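Local coordinates for tRNA (Adenine(22)-N(1))-methyltransferase (Mycoplasma capricolum subsp. capricolum, PDB 6QE6), which probably methylates N1 of adenine 22 in tRNA using S-adenosyl-L-methionine, and is seen here bound to the cofactor product S-adenosyl-L-homocysteine, at residues 31-36 / 133-138; 38-43 / 96-101; 110-115 / 121-126. All coordinates share one frame; numbering follows the deposited sequence.

Interaction 1. Residues 31-36 / 133-138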
loop_
_atom_site.group_PDB
_atom_site.type_symbol
_atom_site.label_atom_id
_atom_site.label_comp_id
_atom_site.label_asym_id
_atom_site.label_seq_id
_atom_site.Cartn_x
_atom_site.Cartn_y
_atom_site.Cartn_z
ATOM N N LYS A 31 4.457 7.249 -10.137
ATOM C CA LYS A 31 5.496 6.775 -11.049
ATOM C C LYS A 31 5.207 5.372 -11.575
ATOM O O LYS A 31 5.626 5.032 -12.686
ATOM C CB LYS A 31 6.862 6.800 -10.364
ATOM C CG LYS A 31 7.282 8.178 -9.942
ATOM C CD LYS A 31 8.782 8.292 -9.858
ATOM C CE LYS A 31 9.126 9.592 -9.218
ATOM N NZ LYS A 31 8.433 9.576 -7.914
ATOM N N LEU A 32 4.499 4.550 -10.804
ATOM C CA LEU A 32 4.222 3.174 -11.199
ATOM C C LEU A 32 3.060 3.043 -12.184
ATOM O O LEU A 32 2.776 1.922 -12.625
ATOM C CB LEU A 32 3.935 2.323 -9.953
ATOM C CG LEU A 32 5.032 2.356 -8.885
ATOM C CD1 LEU A 32 4.605 1.770 -7.531
ATOM C CD2 LEU A 32 6.280 1.661 -9.424
ATOM N N ILE A 33 2.376 4.132 -12.527
ATOM C CA ILE A 33 1.126 4.069 -13.285
ATOM C C ILE A 33 1.306 4.793 -14.609
ATOM O O ILE A 33 1.542 6.013 -14.635
ATOM C CB ILE A 33 -0.056 4.681 -12.522
ATOM C CG1 ILE A 33 -0.292 3.938 -11.221
ATOM C CG2 ILE A 33 -1.305 4.652 -13.398
ATOM C CD1 ILE A 33 -1.524 4.381 -10.516
ATOM N N ASN A 34 1.162 4.049 -15.704
ATOM C CA ASN A 34 1.272 4.620 -17.034
ATOM C C ASN A 34 0.370 3.851 -17.986
ATOM O O ASN A 34 0.068 2.676 -17.763
ATOM C CB ASN A 34 2.726 4.597 -17.517
ATOM C CG ASN A 34 3.632 5.477 -16.669
ATOM O OD1 ASN A 34 3.638 6.693 -16.825
ATOM N ND2 ASN A 34 4.396 4.865 -15.766
ATOM N N ASN A 35 -0.081 4.538 -19.035
ATOM C CA ASN A 35 -0.757 3.894 -20.156
ATOM C C ASN A 35 -1.939 3.060 -19.694
ATOM O O ASN A 35 -2.161 1.963 -20.197
ATOM C CB ASN A 35 0.214 3.021 -20.956
ATOM C CG ASN A 35 1.392 3.806 -21.462
ATOM O OD1 ASN A 35 1.227 4.876 -22.062
ATOM N ND2 ASN A 35 2.598 3.309 -21.196
ATOM N N SER A 36 -2.686 3.570 -18.719
ATOM C CA SER A 36 -3.802 2.842 -18.132
ATOM C C SER A 36 -5.113 3.352 -18.693
ATOM O O SER A 36 -5.226 4.515 -19.071
ATOM C CB SER A 36 -3.817 2.978 -16.610
ATOM O OG SER A 36 -2.688 2.326 -16.074
ATOM N N ASN A 133 -4.285 -4.861 -10.843
ATOM C CA ASN A 133 -3.098 -4.538 -10.063
ATOM C C ASN A 133 -3.484 -3.666 -8.883
ATOM O O ASN A 133 -4.415 -2.867 -8.965
ATOM C CB ASN A 133 -2.034 -3.772 -10.847
ATOM C CG ASN A 133 -1.585 -4.484 -12.077
ATOM O OD1 ASN A 133 -0.708 -5.349 -12.027
ATOM N ND2 ASN A 133 -2.165 -4.107 -13.211
ATOM N N TYR A 134 -2.748 -3.820 -7.791
ATOM C CA TYR A 134 -2.856 -2.931 -6.654
ATOM C C TYR A 134 -1.545 -2.192 -6.501
ATOM O O TYR A 134 -0.470 -2.776 -6.675
ATOM C CB TYR A 134 -3.164 -3.686 -5.362
ATOM C CG TYR A 134 -4.543 -4.279 -5.339
ATOM C CD1 TYR A 134 -5.631 -3.526 -4.909
ATOM C CD2 TYR A 134 -4.766 -5.587 -5.764
ATOM C CE1 TYR A 134 -6.893 -4.054 -4.898
ATOM C CE2 TYR A 134 -6.029 -6.126 -5.748
ATOM C CZ TYR A 134 -7.087 -5.361 -5.316
ATOM O OH TYR A 134 -8.350 -5.901 -5.296
ATOM N N ILE A 135 -1.637 -0.909 -6.186
ATOM C CA ILE A 135 -0.537 -0.197 -5.557
ATOM C C ILE A 135 -1.030 0.260 -4.197
ATOM O O ILE A 135 -1.988 1.036 -4.105
ATOM C CB ILE A 135 -0.045 0.986 -6.397
ATOM C CG1 ILE A 135 0.282 0.515 -7.819
ATOM C CG2 ILE A 135 1.149 1.663 -5.696
ATOM C CD1 ILE A 135 0.537 1.637 -8.760
ATOM N N ILE A 136 -0.379 -0.218 -3.145
ATOM C CA ILE A 136 -0.755 0.100 -1.779
ATOM C C ILE A 136 0.378 0.872 -1.109
ATOM O O ILE A 136 1.558 0.543 -1.270
ATOM C CB ILE A 136 -1.106 -1.185 -1.010
ATOM C CG1 ILE A 136 -2.401 -1.771 -1.597
ATOM C CG2 ILE A 136 -1.189 -0.912 0.485
ATOM C CD1 ILE A 136 -2.442 -3.280 -1.622
ATOM N N CYS A 137 0.012 1.925 -0.386
ATOM C CA CYS A 137 0.939 2.710 0.427
ATOM C C CYS A 137 0.403 2.676 1.858
ATOM O O CYS A 137 -0.337 3.566 2.279
ATOM C CB CYS A 137 1.076 4.146 -0.114
ATOM S SG CYS A 137 2.319 5.124 0.747
ATOM N N SER A 138 0.773 1.637 2.596
ATOM C CA SER A 138 0.310 1.452 3.967
ATOM C C SER A 138 1.168 2.243 4.946
ATOM O O SER A 138 2.373 2.432 4.744
ATOM C CB SER A 138 0.343 -0.026 4.342
ATOM O OG SER A 138 -0.226 -0.238 5.615
#
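Leu-32 and Ile-33 close over the tip of Ile-135, a residue in the middle of strand 133-138. The Ile-135 side chain is extended: CG1 stands beside the backbone N (chi1 -53°), anti to the carbonyl carbon, and CD1 continues the zigzag (chi2 170°), which carries the terminal methyl away from the strand into the corner formed by the two neighbours. There CD1 of Ile-135 meets CG1 of Ile-33 at 3.5 Å and CB of Leu-32 at 3.7 Å, so it is gripped near the roots of both side chains. The second branch is used as well, CG2 of Ile-135 lying 3.9 Å from CD1 of Leu-32. Both partners pass Ile-135 at a slant. Leu-32 points its CB at the strand, whereas Ile-33 leaves the chain to one side, its CG1, with CD1 behind, coming in.

No hydrogen bond joins the two segments, and the loop has its own polar supports. Ser-36 OG donates to Asn-34 O over 3.3 Å, from above the carbonyl plane, and Asn-34 ND2 makes a weak bond to Lys-31 O. Lys-58 NZ binds both Ile-33 O and Asn-34 OD1, tying the loop to the residue just ahead of strand 59-66.

Ile-135 sits between Tyr-134 and Ile-136, whose side chains pack on helix 117-124 across the sheet. The loop leading from helix 24-31 into strand 36-42 thus covers Ile-135 on the opposite face. A strand order of 3-2-1-4-5-7-6, with one antiparallel strand inserted near the edge, is the signature of the Rossmann-like class I methyltransferase fold.

Interaction 2. Residues 38-43 / 96-101. Unlike the reference sequence in segment 38-43: Ala-38 (reference Thr). With SAH (S-adenosyl-L-homocysteine), chain C.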
loop_
_atom_site.group_PDB
_atom_site.type_symbol
_atom_site.label_atom_id
_atom_site.label_comp_id
_atom_site.label_asym_id
_atom_site.label_seq_id
_atom_site.Cartn_x
_atom_site.Cartn_y
_atom_site.Cartn_z
ATOM N N ALA A 38 -8.315 2.719 -16.840
ATOM C CA ALA A 38 -9.091 3.131 -15.677
ATOM C C ALA A 38 -8.366 2.727 -14.401
ATOM O O ALA A 38 -7.869 1.603 -14.291
ATOM C CB ALA A 38 -10.500 2.514 -15.698
ATOM N N ILE A 39 -8.308 3.646 -13.438
ATOM C CA ILE A 39 -7.779 3.347 -12.113
ATOM C C ILE A 39 -8.835 3.712 -11.078
ATOM O O ILE A 39 -9.728 4.522 -11.329
ATOM C CB ILE A 39 -6.447 4.082 -11.830
ATOM C CG1 ILE A 39 -6.650 5.613 -11.743
ATOM C CG2 ILE A 39 -5.376 3.695 -12.878
ATOM C CD1 ILE A 39 -6.891 6.154 -10.319
ATOM N N ALA A 40 -8.723 3.113 -9.896
ATOM C CA ALA A 40 -9.594 3.474 -8.784
ATOM C C ALA A 40 -8.745 3.819 -7.563
ATOM O O ALA A 40 -7.918 3.013 -7.127
ATOM C CB ALA A 40 -10.582 2.353 -8.465
ATOM N N ASP A 41 -8.939 5.016 -7.017
ATOM C CA ASP A 41 -8.270 5.436 -5.790
ATOM C C ASP A 41 -9.225 5.173 -4.634
ATOM O O ASP A 41 -10.298 5.779 -4.557
ATOM C CB ASP A 41 -7.872 6.909 -5.864
ATOM C CG ASP A 41 -6.893 7.328 -4.764
ATOM O OD1 ASP A 41 -6.267 6.457 -4.092
ATOM O OD2 ASP A 41 -6.740 8.559 -4.595
ATOM N N ILE A 42 -8.852 4.255 -3.750
ATOM C CA ILE A 42 -9.660 3.942 -2.581
ATOM C C ILE A 42 -9.208 4.811 -1.421
ATOM O O ILE A 42 -8.027 4.798 -1.048
ATOM C CB ILE A 42 -9.555 2.457 -2.224
ATOM C CG1 ILE A 42 -9.753 1.598 -3.469
ATOM C CG2 ILE A 42 -10.550 2.124 -1.126
ATOM C CD1 ILE A 42 -11.099 1.833 -4.173
ATOM N N GLY A 43 -10.149 5.530 -0.815
ATOM C CA GLY A 43 -9.790 6.495 0.214
ATOM C C GLY A 43 -9.184 7.762 -0.354
ATOM O O GLY A 43 -8.173 8.264 0.163
ATOM N N LEU A 96 -13.948 -1.798 -1.816
ATOM C CA LEU A 96 -14.150 -2.286 -3.171
ATOM C C LEU A 96 -15.577 -2.738 -3.437
ATOM O O LEU A 96 -15.822 -3.391 -4.455
ATOM C CB LEU A 96 -13.185 -3.432 -3.452
ATOM C CG LEU A 96 -11.728 -2.995 -3.389
ATOM C CD1 LEU A 96 -10.835 -4.142 -3.811
ATOM C CD2 LEU A 96 -11.489 -1.739 -4.244
ATOM N N GLU A 97 -16.518 -2.413 -2.545
ATOM C CA GLU A 97 -17.889 -2.886 -2.713
ATOM C C GLU A 97 -18.501 -2.377 -4.007
ATOM O O GLU A 97 -19.323 -3.071 -4.610
ATOM C CB GLU A 97 -18.749 -2.464 -1.519
ATOM C CG GLU A 97 -18.550 -3.330 -0.278
ATOM C CD GLU A 97 -19.266 -2.773 0.955
ATOM O OE1 GLU A 97 -20.009 -1.777 0.803
ATOM O OE2 GLU A 97 -19.073 -3.313 2.075
ATOM N N PHE A 98 -18.085 -1.191 -4.461
ATOM C CA PHE A 98 -18.642 -0.604 -5.670
ATOM C C PHE A 98 -18.252 -1.368 -6.935
ATOM O O PHE A 98 -18.959 -1.279 -7.947
ATOM C CB PHE A 98 -18.188 0.845 -5.788
ATOM C CG PHE A 98 -16.776 0.998 -6.293
ATOM C CD1 PHE A 98 -15.699 0.912 -5.417
ATOM C CD2 PHE A 98 -16.523 1.231 -7.638
ATOM C CE1 PHE A 98 -14.406 1.055 -5.878
ATOM C CE2 PHE A 98 -15.229 1.365 -8.105
ATOM C CZ PHE A 98 -14.175 1.275 -7.229
ATOM N N VAL A 99 -17.125 -2.087 -6.924
ATOM C CA VAL A 99 -16.627 -2.682 -8.162
ATOM C C VAL A 99 -17.588 -3.722 -8.733
ATOM O O VAL A 99 -17.571 -3.970 -9.938
ATOM C CB VAL A 99 -15.224 -3.284 -7.940
ATOM C CG1 VAL A 99 -14.672 -3.875 -9.231
ATOM C CG2 VAL A 99 -14.267 -2.215 -7.388
ATOM N N LYS A 100 -18.440 -4.327 -7.898
ATOM C CA LYS A 100 -19.460 -5.248 -8.398
ATOM C C LYS A 100 -20.322 -4.614 -9.492
ATOM O O LYS A 100 -20.699 -5.293 -10.455
ATOM C CB LYS A 100 -20.352 -5.715 -7.242
ATOM C CG LYS A 100 -19.903 -6.981 -6.546
ATOM C CD LYS A 100 -20.573 -7.124 -5.168
ATOM C CE LYS A 100 -19.685 -6.549 -4.042
ATOM N NZ LYS A 100 -18.366 -7.266 -3.864
ATOM N N ASN A 101 -20.609 -3.316 -9.375
ATOM C CA ASN A 101 -21.602 -2.636 -10.209
ATOM C C ASN A 101 -21.286 -2.721 -11.698
ATOM O O ASN A 101 -20.125 -2.774 -12.115
ATOM C CB ASN A 101 -21.707 -1.170 -9.804
ATOM C CG ASN A 101 -22.129 -1.010 -8.378
ATOM O OD1 ASN A 101 -22.556 -1.972 -7.747
ATOM N ND2 ASN A 101 -22.025 0.207 -7.854
HETATM N N SAH C . -5.472 8.917 -0.211
HETATM C CA SAH C . -4.969 10.060 0.544
HETATM C CB SAH C . -5.811 10.290 1.808
HETATM C CG SAH C . -5.745 9.212 2.891
HETATM S SD SAH C . -6.670 9.689 4.376
HETATM C C SAH C . -3.495 9.883 0.920
HETATM O O SAH C . -2.973 8.763 0.929
HETATM O OXT SAH C . -2.792 10.853 1.228
HETATM C "C5'" SAH C . -7.597 8.138 4.364
HETATM C "C4'" SAH C . -8.914 8.265 3.604
HETATM O "O4'" SAH C . -9.470 6.983 3.433
HETATM C "C3'" SAH C . -9.951 9.069 4.366
HETATM O "O3'" SAH C . -10.483 10.065 3.523
HETATM C "C2'" SAH C . -11.036 8.070 4.729
HETATM O "O2'" SAH C . -12.291 8.687 4.639
HETATM C "C1'" SAH C . -10.853 6.994 3.682
HETATM N N9 SAH C . -11.242 5.658 4.133
HETATM C C8 SAH C . -11.051 5.108 5.368
HETATM N N7 SAH C . -11.549 3.843 5.341
HETATM C C5 SAH C . -12.039 3.587 4.123
HETATM C C6 SAH C . -12.657 2.471 3.581
HETATM N N6 SAH C . -12.852 1.375 4.311
HETATM N N1 SAH C . -13.071 2.511 2.269
HETATM C C2 SAH C . -12.869 3.641 1.501
HETATM N N3 SAH C . -12.255 4.743 2.057
HETATM C C4 SAH C . -11.847 4.714 3.347
#
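Ile-42, near the end of strand 36-42, reaches Leu-96 and Phe-98 with one branch and the bound S-adenosyl-L-homocysteine (SAH) with the other. From CB the side chain divides. CG2 turns to the cofactor product and rests 3.8 Å from C2 of its adenine. CG1 goes the other way, passing CD2 of Leu-96 at 3.8 Å. The chain bends at CG1 (chi2 -58°), so its tip, CD1, turns aside instead of extending the zigzag and ends 3.6 Å from CD2 of Leu-96 and 3.8 Å from CE1 of Phe-98. Ile-42 and Leu-96 cross nearly perpendicularly.

The Phe-98 ring offers its rim to the strand. CD1 of Ile-42 and CB of Ala-40 both lie at that edge, the latter in the ring plane and 3.9 Å from CZ. The ring gets there because CG stands between the backbone N and the carbonyl carbon (chi1 78°), and Val-99 CG2 lies over one of its faces, offset toward the rim. Residues 97-100 have helical backbone angles without regular bonding; a turn closed by Val-99 N to Leu-96 O presents Leu-96 and Phe-98 together.

Gly-43 follows with a positive phi and no side chain, which lets the ribose come close, while its carbonyl oxygen accepts a hydrogen bond of 2.8 Å from the amino N of SAH.

Across the two segments the contact is wholly apolar. Dispersion and shape probably hold Ile-42 between protein core and adenine, and the directional part of cofactor recognition falls to polar groups such as Gly-43 O, Asp-66 OD1, Asn-94 OD1 and Gly-95 N.

Interaction 3. Residues 110-115 / 121-126; sequences VTICGL and LEILKN. With SAH (S-adenosyl-L-homocysteine), chain C.
Ile-123 on helix 117-124 packs against Ile-112 and Leu-115 of strand 109-115, the first two elements of a beta-alpha-beta unit that strand 133-138 completes. The contact between the two segments is fairly light: CD1 of Ile-112 comes to 4.3 Å from CG2 of Ile-123, and CD1 of Leu-115 to 4.1 Å from CD1 of Ile-123, these last two side chains crossing at about a right angle.

The tighter packing is on the ligand side. Leu-115 divides its methyls, giving CD1 to Ile-123 and CD2 to SAH, where it lies 3.7 Å from C8. Ile-123, with an extended tip, lays CD1 over one face of the same adenine, at its C6 and N6 end. Lys-125 is exposed on the side turned from the strand, and Glu-122 is exposed beside the adenine end of the pocket, where it touches Asn-94.

The chain turns a corner at Gly-114, whose lack of a side chain leaves room for the SAH carboxylate. Cys-113 O accepts a weak bond from the SAH amino N. The tip of Ile-123, CD1, stops 3.8 Å from N6 of the adenine.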
loop_
_atom_site.group_PDB
_atom_site.type_symbol
_atom_site.label_atom_id
_atom_site.label_comp_id
_atom_site.label_asym_id
_atom_site.label_seq_id
_atom_site.Cartn_x
_atom_site.Cartn_y
_atom_site.Cartn_z
ATOM N N VAL A 110 -5.862 -0.452 -8.839
ATOM C CA VAL A 110 -6.480 0.101 -7.652
ATOM C C VAL A 110 -5.370 0.596 -6.740
ATOM O O VAL A 110 -4.417 -0.142 -6.456
ATOM C CB VAL A 110 -7.366 -0.938 -6.959
ATOM C CG1 VAL A 110 -7.737 -0.450 -5.587
ATOM C CG2 VAL A 110 -8.602 -1.189 -7.821
ATOM N N THR A 111 -5.451 1.859 -6.329
ATOM C CA THR A 111 -4.505 2.422 -5.380
ATOM C C THR A 111 -5.204 2.636 -4.050
ATOM O O THR A 111 -6.363 3.070 -4.007
ATOM C CB THR A 111 -3.884 3.737 -5.864
ATOM O OG1 THR A 111 -4.912 4.707 -6.120
ATOM C CG2 THR A 111 -3.069 3.495 -7.126
ATOM N N ILE A 112 -4.504 2.274 -2.977
ATOM C CA ILE A 112 -4.967 2.439 -1.612
ATOM C C ILE A 112 -3.809 3.064 -0.863
ATOM O O ILE A 112 -2.780 2.406 -0.652
ATOM C CB ILE A 112 -5.373 1.109 -0.967
ATOM C CG1 ILE A 112 -6.371 0.367 -1.852
ATOM C CG2 ILE A 112 -5.926 1.355 0.414
ATOM C CD1 ILE A 112 -6.554 -1.100 -1.503
ATOM N N CYS A 113 -3.961 4.328 -0.464
ATOM C CA CYS A 113 -2.878 5.066 0.168
ATOM C C CYS A 113 -3.353 5.705 1.463
ATOM O O CYS A 113 -4.472 6.224 1.545
ATOM C CB CYS A 113 -2.321 6.135 -0.780
ATOM S SG CYS A 113 -1.917 5.468 -2.427
ATOM N N GLY A 114 -2.493 5.658 2.477
ATOM C CA GLY A 114 -2.785 6.340 3.721
ATOM C C GLY A 114 -3.725 5.615 4.655
ATOM O O GLY A 114 -4.439 6.266 5.420
ATOM N N LEU A 115 -3.760 4.285 4.603
ATOM C CA LEU A 115 -4.470 3.471 5.576
ATOM C C LEU A 115 -3.499 2.465 6.176
ATOM O O LEU A 115 -2.383 2.271 5.678
ATOM C CB LEU A 115 -5.678 2.774 4.938
ATOM C CG LEU A 115 -6.732 3.692 4.294
ATOM C CD1 LEU A 115 -7.762 2.909 3.508
ATOM C CD2 LEU A 115 -7.425 4.602 5.338
ATOM N N LEU A 121 -6.088 -4.940 4.327
ATOM C CA LEU A 121 -6.360 -6.357 4.136
ATOM C C LEU A 121 -7.860 -6.627 4.114
ATOM O O LEU A 121 -8.338 -7.414 3.292
ATOM C CB LEU A 121 -5.671 -7.171 5.228
ATOM C CG LEU A 121 -5.857 -8.694 5.229
ATOM C CD1 LEU A 121 -5.234 -9.319 3.997
ATOM C CD2 LEU A 121 -5.250 -9.304 6.494
ATOM N N GLU A 122 -8.622 -5.971 4.994
ATOM C CA GLU A 122 -10.071 -6.164 5.007
ATOM C C GLU A 122 -10.711 -5.681 3.706
ATOM O O GLU A 122 -11.605 -6.338 3.162
ATOM C CB GLU A 122 -10.686 -5.442 6.210
ATOM C CG GLU A 122 -12.203 -5.141 6.078
ATOM C CD GLU A 122 -12.524 -3.671 5.642
ATOM O OE1 GLU A 122 -11.759 -2.726 6.029
ATOM O OE2 GLU A 122 -13.556 -3.467 4.928
ATOM N N ILE A 123 -10.279 -4.525 3.199
ATOM C CA ILE A 123 -10.739 -4.073 1.887
ATOM C C ILE A 123 -10.438 -5.119 0.818
ATOM O O ILE A 123 -11.255 -5.361 -0.086
ATOM C CB ILE A 123 -10.104 -2.716 1.550
ATOM C CG1 ILE A 123 -10.627 -1.657 2.531
ATOM C CG2 ILE A 123 -10.342 -2.345 0.064
ATOM C CD1 ILE A 123 -10.118 -0.264 2.248
ATOM N N LEU A 124 -9.280 -5.783 0.914
ATOM C CA LEU A 124 -8.921 -6.755 -0.112
ATOM C C LEU A 124 -9.811 -7.998 -0.109
ATOM O O LEU A 124 -9.804 -8.744 -1.100
ATOM C CB LEU A 124 -7.449 -7.145 0.037
ATOM C CG LEU A 124 -6.497 -6.008 -0.316
ATOM C CD1 LEU A 124 -5.053 -6.363 0.003
ATOM C CD2 LEU A 124 -6.663 -5.676 -1.787
ATOM N N LYS A 125 -10.594 -8.230 0.951
ATOM C CA LYS A 125 -11.553 -9.335 0.927
ATOM C C LYS A 125 -12.516 -9.241 -0.259
ATOM O O LYS A 125 -13.005 -10.273 -0.744
ATOM C CB LYS A 125 -12.338 -9.402 2.245
ATOM C CG LYS A 125 -11.478 -9.735 3.482
ATOM C CD LYS A 125 -10.469 -10.859 3.174
ATOM C CE LYS A 125 -9.066 -10.570 3.749
ATOM N NZ LYS A 125 -8.977 -10.647 5.263
ATOM N N ASN A 126 -12.798 -8.028 -0.744
ATOM C CA ASN A 126 -13.656 -7.829 -1.907
ATOM C C ASN A 126 -12.863 -7.634 -3.191
ATOM O O ASN A 126 -13.325 -6.936 -4.103
ATOM C CB ASN A 126 -14.587 -6.643 -1.693
ATOM C CG ASN A 126 -15.731 -6.983 -0.788
ATOM O OD1 ASN A 126 -16.166 -8.127 -0.751
ATOM N ND2 ASN A 126 -16.220 -6.002 -0.038
HETATM N N SAH C . -5.472 8.917 -0.211
HETATM C CA SAH C . -4.969 10.060 0.544
HETATM C CB SAH C . -5.811 10.290 1.808
HETATM C CG SAH C . -5.745 9.212 2.891
HETATM S SD SAH C . -6.670 9.689 4.376
HETATM C C SAH C . -3.495 9.883 0.920
HETATM O O SAH C . -2.973 8.763 0.929
HETATM O OXT SAH C . -2.792 10.853 1.228
HETATM C "C5'" SAH C . -7.597 8.138 4.364
HETATM C "C4'" SAH C . -8.914 8.265 3.604
HETATM O "O4'" SAH C . -9.470 6.983 3.433
HETATM C "C3'" SAH C . -9.951 9.069 4.366
HETATM O "O3'" SAH C . -10.483 10.065 3.523
HETATM C "C2'" SAH C . -11.036 8.070 4.729
HETATM O "O2'" SAH C . -12.291 8.687 4.639
HETATM C "C1'" SAH C . -10.853 6.994 3.682
HETATM N N9 SAH C . -11.242 5.658 4.133
HETATM C C8 SAH C . -11.051 5.108 5.368
HETATM N N7 SAH C . -11.549 3.843 5.341
HETATM C C5 SAH C . -12.039 3.587 4.123
HETATM C C6 SAH C . -12.657 2.471 3.581
HETATM N N6 SAH C . -12.852 1.375 4.311
HETATM N N1 SAH C . -13.071 2.511 2.269
HETATM C C2 SAH C . -12.869 3.641 1.501
HETATM N N3 SAH C . -12.255 4.743 2.057
HETATM C C4 SAH C . -11.847 4.714 3.347
#

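All three contacts meet on one sheet, in which strands 36-42, 109-115 and 133-138 lie side by side. Probable backbone hydrogen bonds stitch them together: Ile-42 N to Thr-111 O (2.8 Å) joins interactions 2 and 3, and Asn-133 O to Val-110 N (2.8 Å) joins interactions 1 and 3. Interactions 2 and 3, with centres about 10 Å apart, both build the cofactor pocket, and Ile-42, Leu-115 and Ile-123 line the same face of the adenine. Interaction 1 stands further off: the side chain of Ile-135 is about 11 Å from SAH, and about 10 Å from that of Arg-25, another cofactor-binding residue.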